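Local coordinates for protein oxalate biosynthetic component 1 (Burkholderia thailandensis, PDB 5IKY) that makes oxalate in quorum sensing-dependent oxalogenesis, as a bifunctional enzyme that combines an alpha/beta serine hydrolase with a lyase activity, at residues 293-298 with 337-342; 328-333 with 362-367; 350-355 with 383-388; 445-450 with 522-527. One frame throughout, in Å; residues are numbered along the deposited sequence.

Interaction 1: 293-298 with 337-342; sequences LRRAHL and LAHFAE
H339 holds CG anti to its backbone N, which carries the imidazole off helix 330-343 to the backbone of 293-298. R295 places CG between its backbone N and carbonyl carbon (chi1 58°), then runs extended to NE, laying its aliphatic stem over that imidazole. The evidence for a CH-pi contact is that R295 CD sits 4.1 Å from the centroid of the H339 ring, over one face, with CD only 3.7 Å from CG of H339. The guanidinium plane is 48° from that of the imidazole, and R295 CD is the atom that meets the ring; NH1 is hydrogen-bonded to Q336. At the rim of the same ring, H339 NE2 donates to L298 O at 2.9 Å, with an N-H...O angle of 151°. The donor lies in the plane of that carbonyl, though the oxygen is tilted somewhat from the imidazole plane. The hydrogen bond limits the ring's rotation, and the methylene packs on one face. One residue further along the helix, F340 CE1 meets L298 CD1 obliquely at 3.3 Å, a close apolar contact between two buried side chains. L298 and F340 both pack on A311 of barrel strand 310-313, and L298 also reaches L278 of strand 275-278, so the contact joins the linker between these two strands to the helix that follows the second.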
# COMPACT_ATOMS: atom_id res chain seq x y z
N LEU A 293 -4.19 -21.37 -25.12
CA LEU A 293 -4.38 -19.99 -24.69
C LEU A 293 -4.68 -19.93 -23.19
O LEU A 293 -4.35 -18.96 -22.52
CB LEU A 293 -5.50 -19.33 -25.49
CG LEU A 293 -5.90 -17.91 -25.06
CD1 LEU A 293 -4.72 -16.97 -25.16
CD2 LEU A 293 -7.06 -17.40 -25.90
N ARG A 294 -5.29 -21.00 -22.67
CA ARG A 294 -5.68 -21.06 -21.27
C ARG A 294 -4.48 -21.13 -20.32
O ARG A 294 -4.66 -21.22 -19.10
CB ARG A 294 -6.61 -22.25 -21.03
CG ARG A 294 -7.93 -22.16 -21.78
CD ARG A 294 -8.87 -23.30 -21.41
NE ARG A 294 -9.28 -23.23 -20.01
CZ ARG A 294 -10.08 -24.12 -19.43
NH1 ARG A 294 -10.56 -25.15 -20.12
NH2 ARG A 294 -10.42 -23.97 -18.15
N ARG A 295 -3.27 -21.08 -20.87
CA ARG A 295 -2.06 -21.04 -20.06
C ARG A 295 -0.99 -20.12 -20.66
O ARG A 295 0.10 -19.99 -20.11
CB ARG A 295 -1.49 -22.45 -19.86
CG ARG A 295 -1.15 -23.18 -21.15
CD ARG A 295 -0.49 -24.52 -20.85
NE ARG A 295 -0.20 -25.28 -22.07
CZ ARG A 295 -1.04 -26.16 -22.62
NH1 ARG A 295 -2.22 -26.39 -22.07
NH2 ARG A 295 -0.69 -26.80 -23.73
N ALA A 296 -1.32 -19.48 -21.78
CA ALA A 296 -0.37 -18.61 -22.47
C ALA A 296 -0.01 -17.37 -21.65
O ALA A 296 1.07 -16.81 -21.81
CB ALA A 296 -0.94 -18.19 -23.82
N HIS A 297 -0.91 -16.96 -20.76
CA HIS A 297 -0.65 -15.81 -19.90
C HIS A 297 0.12 -16.19 -18.64
O HIS A 297 0.52 -15.33 -17.86
CB HIS A 297 -1.97 -15.11 -19.52
CG HIS A 297 -2.97 -16.00 -18.86
ND1 HIS A 297 -3.18 -17.31 -19.22
CD2 HIS A 297 -3.86 -15.75 -17.86
CE1 HIS A 297 -4.13 -17.83 -18.47
NE2 HIS A 297 -4.57 -16.90 -17.64
N LEU A 298 0.34 -17.49 -18.45
CA LEU A 298 1.09 -17.97 -17.30
C LEU A 298 2.57 -18.07 -17.65
O LEU A 298 3.07 -19.13 -18.02
CB LEU A 298 0.55 -19.32 -16.83
CG LEU A 298 -0.96 -19.29 -16.56
CD1 LEU A 298 -1.46 -20.68 -16.22
CD2 LEU A 298 -1.30 -18.31 -15.45
N LEU A 337 -1.07 -28.65 -15.49
CA LEU A 337 -0.25 -28.92 -14.31
C LEU A 337 1.23 -29.02 -14.65
O LEU A 337 2.08 -28.57 -13.88
CB LEU A 337 -0.71 -30.21 -13.62
CG LEU A 337 -2.04 -30.12 -12.88
CD1 LEU A 337 -2.32 -31.39 -12.10
CD2 LEU A 337 -2.07 -28.91 -11.95
N ALA A 338 1.54 -29.60 -15.81
CA ALA A 338 2.93 -29.72 -16.23
C ALA A 338 3.52 -28.33 -16.47
O ALA A 338 4.64 -28.05 -16.07
CB ALA A 338 3.04 -30.56 -17.48
N HIS A 339 2.72 -27.48 -17.10
CA HIS A 339 3.13 -26.11 -17.38
C HIS A 339 3.22 -25.26 -16.11
O HIS A 339 4.17 -24.49 -15.95
CB HIS A 339 2.16 -25.46 -18.37
CG HIS A 339 2.50 -24.05 -18.71
ND1 HIS A 339 3.50 -23.73 -19.60
CD2 HIS A 339 2.00 -22.87 -18.27
CE1 HIS A 339 3.60 -22.41 -19.70
NE2 HIS A 339 2.69 -21.87 -18.90
N PHE A 340 2.24 -25.40 -15.22
CA PHE A 340 2.26 -24.71 -13.92
C PHE A 340 3.58 -24.96 -13.19
O PHE A 340 4.14 -24.06 -12.57
CB PHE A 340 1.11 -25.17 -13.02
CG PHE A 340 -0.26 -24.67 -13.42
CD1 PHE A 340 -0.51 -24.20 -14.69
CD2 PHE A 340 -1.30 -24.67 -12.50
CE1 PHE A 340 -1.77 -23.76 -15.05
CE2 PHE A 340 -2.56 -24.22 -12.85
CZ PHE A 340 -2.79 -23.77 -14.12
N ALA A 341 4.06 -26.19 -13.28
CA ALA A 341 5.25 -26.61 -12.55
C ALA A 341 6.52 -25.99 -13.12
O ALA A 341 7.42 -25.61 -12.37
CB ALA A 341 5.36 -28.14 -12.55
N GLU A 342 6.60 -25.90 -14.44
CA GLU A 342 7.78 -25.35 -15.09
C GLU A 342 7.90 -23.84 -14.86
O GLU A 342 8.99 -23.28 -14.94
CB GLU A 342 7.75 -25.64 -16.59

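Interaction 2: 328-333 with 362-367; sequences NPNAFL and TLYQSP
Y364 points its ring at the first turn of helix 330-343, and its hydroxyl end is what meets both N330 and L333. The two partners are approached differently. N330 offers its amide oxygen near the plane of the phenol ring, with the amide and ring planes 48° apart, whereas the L333 side chain crosses the tyrosine at about a right angle. Y364 OH donates to N330 OD1 at 2.9 Å. The C=O...donor angle of 122° is bent, as expected for an approach from the side of the oxygen, and the donor is tilted a little from the carbonyl plane. L333 packs its CD1 3.3 Å from Y364 OH and 3.8 Å from Y364 CZ, an oblique approach to the ring, while its CB is 3.6 Å from the same hydroxyl oxygen. Y364 has CG anti to its carbonyl carbon and beside the backbone N (chi1 -81°), which sends the ring across the gap between backbones whose nearest CA atoms, those of N330 and Y364, are 9.7 Å apart. The phenol is buried, yet N330 lies at an exposed position, so the hydrogen bond marks the outer margin of the contact and L333 its inner side. P329 is the N-cap of helix 330-343, and Y364, which also touches P315, stands just before helix 365-370; the tyrosine therefore joins the starts of two helices that lead into barrel strands 346-351 and 375-380.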
# COMPACT_ATOMS: atom_id res chain seq x y z
N ASN A 328 -13.12 -29.40 -18.99
CA ASN A 328 -11.72 -29.54 -18.61
C ASN A 328 -11.25 -30.98 -18.76
O ASN A 328 -11.16 -31.71 -17.78
CB ASN A 328 -11.50 -29.06 -17.17
CG ASN A 328 -11.93 -27.61 -16.96
OD1 ASN A 328 -11.20 -26.68 -17.29
ND2 ASN A 328 -13.11 -27.42 -16.39
N PRO A 329 -10.95 -31.40 -20.01
CA PRO A 329 -10.48 -32.76 -20.29
C PRO A 329 -9.19 -33.09 -19.54
O PRO A 329 -8.41 -32.19 -19.23
CB PRO A 329 -10.25 -32.74 -21.81
CG PRO A 329 -11.14 -31.65 -22.31
CD PRO A 329 -11.11 -30.60 -21.24
N ASN A 330 -8.98 -34.37 -19.28
CA ASN A 330 -7.87 -34.82 -18.44
C ASN A 330 -6.49 -34.55 -19.02
O ASN A 330 -5.59 -34.11 -18.30
CB ASN A 330 -8.03 -36.31 -18.14
CG ASN A 330 -9.25 -36.61 -17.29
OD1 ASN A 330 -9.57 -35.86 -16.36
ND2 ASN A 330 -9.95 -37.70 -17.60
N ALA A 331 -6.31 -34.81 -20.31
CA ALA A 331 -5.02 -34.55 -20.96
C ALA A 331 -4.69 -33.07 -20.94
O ALA A 331 -3.53 -32.68 -20.77
CB ALA A 331 -5.02 -35.07 -22.38
N PHE A 332 -5.71 -32.24 -21.12
CA PHE A 332 -5.55 -30.80 -21.06
C PHE A 332 -5.08 -30.38 -19.68
O PHE A 332 -4.10 -29.64 -19.54
CB PHE A 332 -6.86 -30.09 -21.41
CG PHE A 332 -6.90 -28.66 -20.98
CD1 PHE A 332 -6.15 -27.70 -21.65
CD2 PHE A 332 -7.69 -28.26 -19.92
CE1 PHE A 332 -6.18 -26.38 -21.25
CE2 PHE A 332 -7.73 -26.94 -19.51
CZ PHE A 332 -6.98 -26.00 -20.18
N LEU A 333 -5.80 -30.84 -18.66
CA LEU A 333 -5.46 -30.54 -17.27
C LEU A 333 -4.05 -31.01 -16.91
O LEU A 333 -3.36 -30.37 -16.12
CB LEU A 333 -6.48 -31.16 -16.33
CG LEU A 333 -7.86 -30.53 -16.40
CD1 LEU A 333 -8.83 -31.25 -15.49
CD2 LEU A 333 -7.78 -29.05 -16.03
N THR A 362 -9.97 -38.05 -5.30
CA THR A 362 -9.63 -39.37 -5.80
C THR A 362 -8.52 -39.31 -6.85
O THR A 362 -7.34 -39.44 -6.53
CB THR A 362 -10.86 -40.10 -6.40
OG1 THR A 362 -11.40 -39.32 -7.48
CG2 THR A 362 -11.92 -40.31 -5.34
N LEU A 363 -8.92 -39.08 -8.09
CA LEU A 363 -8.01 -39.20 -9.22
C LEU A 363 -6.94 -38.11 -9.26
O LEU A 363 -5.81 -38.34 -9.69
CB LEU A 363 -8.80 -39.19 -10.51
CG LEU A 363 -8.19 -39.93 -11.69
CD1 LEU A 363 -7.75 -41.33 -11.30
CD2 LEU A 363 -9.24 -40.00 -12.77
N TYR A 364 -7.30 -36.91 -8.81
CA TYR A 364 -6.39 -35.77 -8.85
C TYR A 364 -5.72 -35.50 -7.51
O TYR A 364 -4.94 -34.56 -7.38
CB TYR A 364 -7.12 -34.51 -9.33
CG TYR A 364 -7.26 -34.43 -10.82
CD1 TYR A 364 -6.25 -33.90 -11.61
CD2 TYR A 364 -8.41 -34.90 -11.46
CE1 TYR A 364 -6.37 -33.84 -12.99
CE2 TYR A 364 -8.55 -34.83 -12.83
CZ TYR A 364 -7.53 -34.30 -13.59
OH TYR A 364 -7.66 -34.24 -14.96
N GLN A 365 -6.03 -36.33 -6.51
CA GLN A 365 -5.50 -36.12 -5.17
C GLN A 365 -3.98 -36.06 -5.18
O GLN A 365 -3.39 -35.12 -4.66
CB GLN A 365 -5.99 -37.22 -4.23
CG GLN A 365 -5.91 -36.86 -2.75
CD GLN A 365 -4.52 -37.01 -2.17
OE1 GLN A 365 -3.69 -37.76 -2.69
NE2 GLN A 365 -4.24 -36.28 -1.10
N SER A 366 -3.36 -37.07 -5.78
CA SER A 366 -1.90 -37.12 -5.84
C SER A 366 -1.30 -36.05 -6.78
O SER A 366 -0.36 -35.37 -6.37
CB SER A 366 -1.45 -38.53 -6.26
OG SER A 366 -0.07 -38.55 -6.56
N PRO A 367 -1.81 -35.90 -8.01
CA PRO A 367 -1.24 -34.84 -8.86
C PRO A 367 -1.34 -33.43 -8.27
O PRO A 367 -0.47 -32.59 -8.54
CB PRO A 367 -2.07 -34.93 -10.15
CG PRO A 367 -2.49 -36.35 -10.20
CD PRO A 367 -2.77 -36.73 -8.77

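Interaction 3: 350-355 with 383-388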
# COMPACT_ATOMS: atom_id res chain seq x y z
N GLU A 350 -10.96 -24.37 -8.31
CA GLU A 350 -12.27 -23.75 -8.31
C GLU A 350 -13.32 -24.85 -8.16
O GLU A 350 -13.60 -25.58 -9.11
CB GLU A 350 -12.50 -22.93 -9.57
CG GLU A 350 -11.37 -21.95 -9.87
CD GLU A 350 -11.88 -20.60 -10.33
OE1 GLU A 350 -12.23 -20.46 -11.53
OE2 GLU A 350 -11.94 -19.66 -9.50
N VAL A 351 -13.87 -24.98 -6.97
CA VAL A 351 -14.83 -26.04 -6.68
C VAL A 351 -16.25 -25.60 -7.05
O VAL A 351 -16.97 -25.03 -6.24
CB VAL A 351 -14.77 -26.44 -5.20
CG1 VAL A 351 -15.72 -27.59 -4.93
CG2 VAL A 351 -13.35 -26.82 -4.82
N PHE A 352 -16.63 -25.88 -8.29
CA PHE A 352 -17.94 -25.48 -8.79
C PHE A 352 -19.04 -26.47 -8.40
O PHE A 352 -20.16 -26.08 -8.09
CB PHE A 352 -17.91 -25.32 -10.31
CG PHE A 352 -17.25 -24.06 -10.78
CD1 PHE A 352 -17.94 -22.86 -10.78
CD2 PHE A 352 -15.94 -24.07 -11.22
CE1 PHE A 352 -17.34 -21.70 -11.21
CE2 PHE A 352 -15.33 -22.90 -11.65
CZ PHE A 352 -16.03 -21.72 -11.65
N ASN A 353 -18.71 -27.76 -8.43
CA ASN A 353 -19.71 -28.81 -8.22
C ASN A 353 -19.16 -30.02 -7.47
O ASN A 353 -17.96 -30.11 -7.21
CB ASN A 353 -20.28 -29.25 -9.57
CG ASN A 353 -19.21 -29.51 -10.61
OD1 ASN A 353 -18.41 -30.44 -10.47
ND2 ASN A 353 -19.19 -28.69 -11.66
N HIS A 354 -20.05 -30.95 -7.14
CA HIS A 354 -19.67 -32.15 -6.40
C HIS A 354 -18.76 -33.07 -7.21
O HIS A 354 -17.97 -33.82 -6.64
CB HIS A 354 -20.91 -32.92 -5.95
CG HIS A 354 -21.62 -32.29 -4.79
ND1 HIS A 354 -21.08 -32.26 -3.52
CD2 HIS A 354 -22.81 -31.66 -4.71
CE1 HIS A 354 -21.92 -31.64 -2.70
NE2 HIS A 354 -22.97 -31.27 -3.40
N THR A 355 -18.87 -33.01 -8.53
CA THR A 355 -18.00 -33.81 -9.40
C THR A 355 -16.55 -33.33 -9.29
O THR A 355 -15.62 -34.14 -9.34
CB THR A 355 -18.47 -33.76 -10.86
OG1 THR A 355 -19.86 -34.12 -10.93
CG2 THR A 355 -17.66 -34.72 -11.72
N VAL A 383 -24.06 -21.11 -6.51
CA VAL A 383 -24.12 -20.97 -7.96
C VAL A 383 -24.62 -22.27 -8.58
O VAL A 383 -23.94 -23.29 -8.54
CB VAL A 383 -22.75 -20.60 -8.55
CG1 VAL A 383 -22.79 -20.65 -10.08
CG2 VAL A 383 -22.31 -19.22 -8.07
N ASP A 384 -25.81 -22.22 -9.17
CA ASP A 384 -26.47 -23.43 -9.68
C ASP A 384 -25.67 -24.11 -10.79
O ASP A 384 -25.34 -23.50 -11.80
CB ASP A 384 -27.88 -23.10 -10.17
CG ASP A 384 -28.81 -22.68 -9.05
OD1 ASP A 384 -28.43 -22.86 -7.87
OD2 ASP A 384 -29.92 -22.19 -9.34
N GLN A 385 -25.39 -25.40 -10.58
CA GLN A 385 -24.59 -26.18 -11.50
C GLN A 385 -25.33 -27.41 -12.02
O GLN A 385 -26.20 -27.96 -11.34
CB GLN A 385 -23.28 -26.62 -10.83
CG GLN A 385 -22.24 -25.52 -10.70
CD GLN A 385 -21.49 -25.28 -11.99
OE1 GLN A 385 -21.10 -26.22 -12.68
NE2 GLN A 385 -21.30 -24.01 -12.33
N TYR A 386 -24.98 -27.83 -13.23
CA TYR A 386 -25.50 -29.06 -13.81
C TYR A 386 -24.42 -30.13 -13.92
O TYR A 386 -23.26 -29.82 -14.21
CB TYR A 386 -26.08 -28.80 -15.21
CG TYR A 386 -27.52 -28.34 -15.23
CD1 TYR A 386 -28.44 -28.79 -14.28
CD2 TYR A 386 -27.97 -27.47 -16.21
CE1 TYR A 386 -29.76 -28.37 -14.31
CE2 TYR A 386 -29.29 -27.04 -16.25
CZ TYR A 386 -30.17 -27.50 -15.29
OH TYR A 386 -31.48 -27.07 -15.33
N HIS A 387 -24.80 -31.37 -13.68
CA HIS A 387 -24.01 -32.49 -14.17
C HIS A 387 -24.75 -33.05 -15.38
O HIS A 387 -25.97 -33.18 -15.35
CB HIS A 387 -23.82 -33.58 -13.11
CG HIS A 387 -23.26 -34.85 -13.65
ND1 HIS A 387 -24.05 -35.88 -14.11
CD2 HIS A 387 -21.98 -35.26 -13.82
CE1 HIS A 387 -23.28 -36.87 -14.53
NE2 HIS A 387 -22.02 -36.52 -14.36
N ARG A 388 -24.02 -33.38 -16.43
CA ARG A 388 -24.64 -33.90 -17.64
C ARG A 388 -24.23 -35.35 -17.89
O ARG A 388 -23.05 -35.66 -18.00
CB ARG A 388 -24.29 -33.04 -18.85
CG ARG A 388 -24.69 -33.65 -20.18
CD ARG A 388 -24.86 -32.57 -21.23
NE ARG A 388 -26.07 -31.79 -20.99
CZ ARG A 388 -26.25 -30.54 -21.42
NH1 ARG A 388 -25.29 -29.94 -22.11
NH2 ARG A 388 -27.38 -29.91 -21.16
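Q385 folds its amide against F352 and N353 where barrel strand 346-351 gives way to helix 354-360, at the C-terminal end of a TIM-barrel strand. This is the close-packed part. A bend at chi2 (-79°) turns the Q385 amide back to the other segment: CG comes 3.4 Å from F352 O, CD lies 4.0 Å from F352 CB, and NE2 is 3.9 Å from F352 CD1. N353 is the N-cap residue of the helix, its OD1 accepting from I356 N, which sets the rotation of the amide and leaves ND2 to serve Q385 OE1 and P317 O. F352 brings this packing near the metal, its side chain being about 6 Å from the magnesium ion bound at H227 and E477.

The other end is looser and partly exposed. There T355 OG1 and H387 CD2 are 3.8 Å apart, the side chains crossing at about a right angle, and the hydroxyl is hydrogen-bonded instead to D398. Back at the packed side, the one cross-segment hydrogen bond, N353 ND2 to Q385 OE1, is 3.3 Å long and fairly straight (159°); its acceptor lies in the N353 amide plane, but the donor stands 42° above the Q385 carbonyl plane, away from a lone pair.

Interaction 4: 445-450 with 522-527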
# COMPACT_ATOMS: atom_id res chain seq x y z
N SER A 445 -2.69 -30.84 4.12
CA SER A 445 -2.29 -29.44 4.05
C SER A 445 -3.05 -28.71 2.95
O SER A 445 -2.73 -28.84 1.77
CB SER A 445 -0.78 -29.32 3.81
OG SER A 445 -0.35 -27.97 3.84
N CYS A 446 -4.07 -27.95 3.33
CA CYS A 446 -4.87 -27.22 2.35
C CYS A 446 -5.53 -25.97 2.92
O CYS A 446 -5.82 -25.90 4.11
CB CYS A 446 -5.94 -28.14 1.75
SG CYS A 446 -7.34 -28.46 2.85
N LYS A 447 -5.77 -25.00 2.05
CA LYS A 447 -6.51 -23.79 2.40
C LYS A 447 -7.83 -23.76 1.64
O LYS A 447 -7.87 -24.07 0.45
CB LYS A 447 -5.70 -22.54 2.08
CG LYS A 447 -4.37 -22.45 2.81
CD LYS A 447 -4.59 -22.22 4.30
CE LYS A 447 -3.27 -22.11 5.03
NZ LYS A 447 -3.47 -21.81 6.47
N ILE A 448 -8.91 -23.39 2.33
CA ILE A 448 -10.22 -23.33 1.71
C ILE A 448 -10.85 -21.95 1.86
O ILE A 448 -10.98 -21.44 2.97
CB ILE A 448 -11.18 -24.38 2.30
CG1 ILE A 448 -10.60 -25.79 2.13
CG2 ILE A 448 -12.55 -24.28 1.66
CD1 ILE A 448 -11.41 -26.86 2.83
N SER A 449 -11.24 -21.35 0.74
CA SER A 449 -11.89 -20.05 0.76
C SER A 449 -13.33 -20.14 0.24
O SER A 449 -13.71 -21.12 -0.41
CB SER A 449 -11.10 -19.04 -0.07
OG SER A 449 -9.81 -18.84 0.47
N LEU A 450 -14.11 -19.11 0.53
CA LEU A 450 -15.52 -19.08 0.16
C LEU A 450 -15.89 -17.84 -0.65
O LEU A 450 -15.43 -16.74 -0.35
CB LEU A 450 -16.40 -19.14 1.41
CG LEU A 450 -17.91 -18.97 1.23
CD1 LEU A 450 -18.49 -20.17 0.51
CD2 LEU A 450 -18.59 -18.76 2.57
N ARG A 522 2.10 -15.05 1.91
CA ARG A 522 3.12 -15.67 1.07
C ARG A 522 3.99 -16.62 1.89
O ARG A 522 4.47 -17.63 1.38
CB ARG A 522 3.98 -14.62 0.38
CG ARG A 522 3.21 -13.72 -0.57
CD ARG A 522 4.13 -12.84 -1.40
NE ARG A 522 4.61 -13.54 -2.58
CZ ARG A 522 4.14 -13.34 -3.80
NH1 ARG A 522 3.20 -12.43 -4.02
NH2 ARG A 522 4.63 -14.04 -4.82
N ASP A 523 4.17 -16.31 3.17
CA ASP A 523 4.89 -17.20 4.08
C ASP A 523 4.05 -18.43 4.40
O ASP A 523 4.56 -19.55 4.39
CB ASP A 523 5.28 -16.49 5.37
CG ASP A 523 6.36 -15.43 5.16
OD1 ASP A 523 6.97 -15.41 4.07
OD2 ASP A 523 6.61 -14.64 6.09
N GLU A 524 2.77 -18.22 4.68
CA GLU A 524 1.86 -19.32 5.02
C GLU A 524 1.67 -20.30 3.86
O GLU A 524 1.43 -21.49 4.09
CB GLU A 524 0.50 -18.77 5.44
CG GLU A 524 0.43 -18.26 6.87
CD GLU A 524 -0.97 -17.84 7.27
OE1 GLU A 524 -1.93 -18.52 6.86
OE2 GLU A 524 -1.11 -16.84 8.00
N LEU A 525 1.78 -19.81 2.63
CA LEU A 525 1.52 -20.64 1.46
C LEU A 525 2.81 -21.12 0.81
O LEU A 525 2.79 -21.89 -0.15
CB LEU A 525 0.68 -19.87 0.43
CG LEU A 525 -0.65 -19.28 0.92
CD1 LEU A 525 -1.38 -18.58 -0.22
CD2 LEU A 525 -1.52 -20.37 1.53
N GLY A 526 3.94 -20.66 1.33
CA GLY A 526 5.23 -20.98 0.76
C GLY A 526 5.46 -20.28 -0.57
O GLY A 526 5.88 -20.91 -1.54
N MET A 527 5.18 -18.98 -0.62
CA MET A 527 5.30 -18.21 -1.86
C MET A 527 6.07 -16.92 -1.66
O MET A 527 5.77 -15.91 -2.31
CB MET A 527 3.92 -17.88 -2.43
CG MET A 527 3.07 -19.06 -2.82
SD MET A 527 1.43 -18.51 -3.33
CE MET A 527 0.71 -20.06 -3.85
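K447 meets the C-terminal end of helix 518-524 through two kinds of contact, one at each end of its side chain. The apolar one is near the backbone: K447 CG lies 3.8 Å from L525 CD2, the two side chains passing at a slant. The electrostatic one is at the tip, where K447 NZ is 3.7 Å from E524 OE1. That is a long salt bridge, with no hydrogen bond between the segments to accompany it, so its pull is probably modest; E524 is also exposed. A bend at chi2 (-69°), followed by an extended chain, swings the ammonium group to the glutamate while CG stays on the leucine.

Hydrogen bonding acts within 522-527 itself. G526, with positive phi, ends the helix in a Schellman motif, and R522 NE donates to M527 O at 2.7 Å (N-H...O angle 148°), tying the arginine to the chain beyond that turn.

In the fold, L525 packs on L376 of strand 375-380, and its carbonyl accepts from R346. K447, L376 and R346 all lie at or near the starts of their strands, so the helix end packs at the N-terminal ends of the barrel strands; the magnesium ligands H227 and E477 follow strands 223-226 and 471-474, at the opposite end.

The four contacts lie along part of the curled parallel sheet of the TIM-barrel part, from strand 275-278 to strand 446-451. Interactions 1 and 2, with centres 14 Å apart, share helix 330-343 and touch directly: R294 NH2 probably hydrogen-bonds to N328 OD1 at 2.9 Å. Their segments alternate along the chain, as do those of interactions 2 and 3, whose centres are 16 Å apart, so each contact ties together connections that overlap in sequence. Interaction 4 comes last in sequence, about 23 Å from interaction 3 between centres. Interaction 3 packs beside the metal, at the C-terminal ends of the strands, while interaction 4 joins strand 446-451 to a helix end at the opposite end of the barrel.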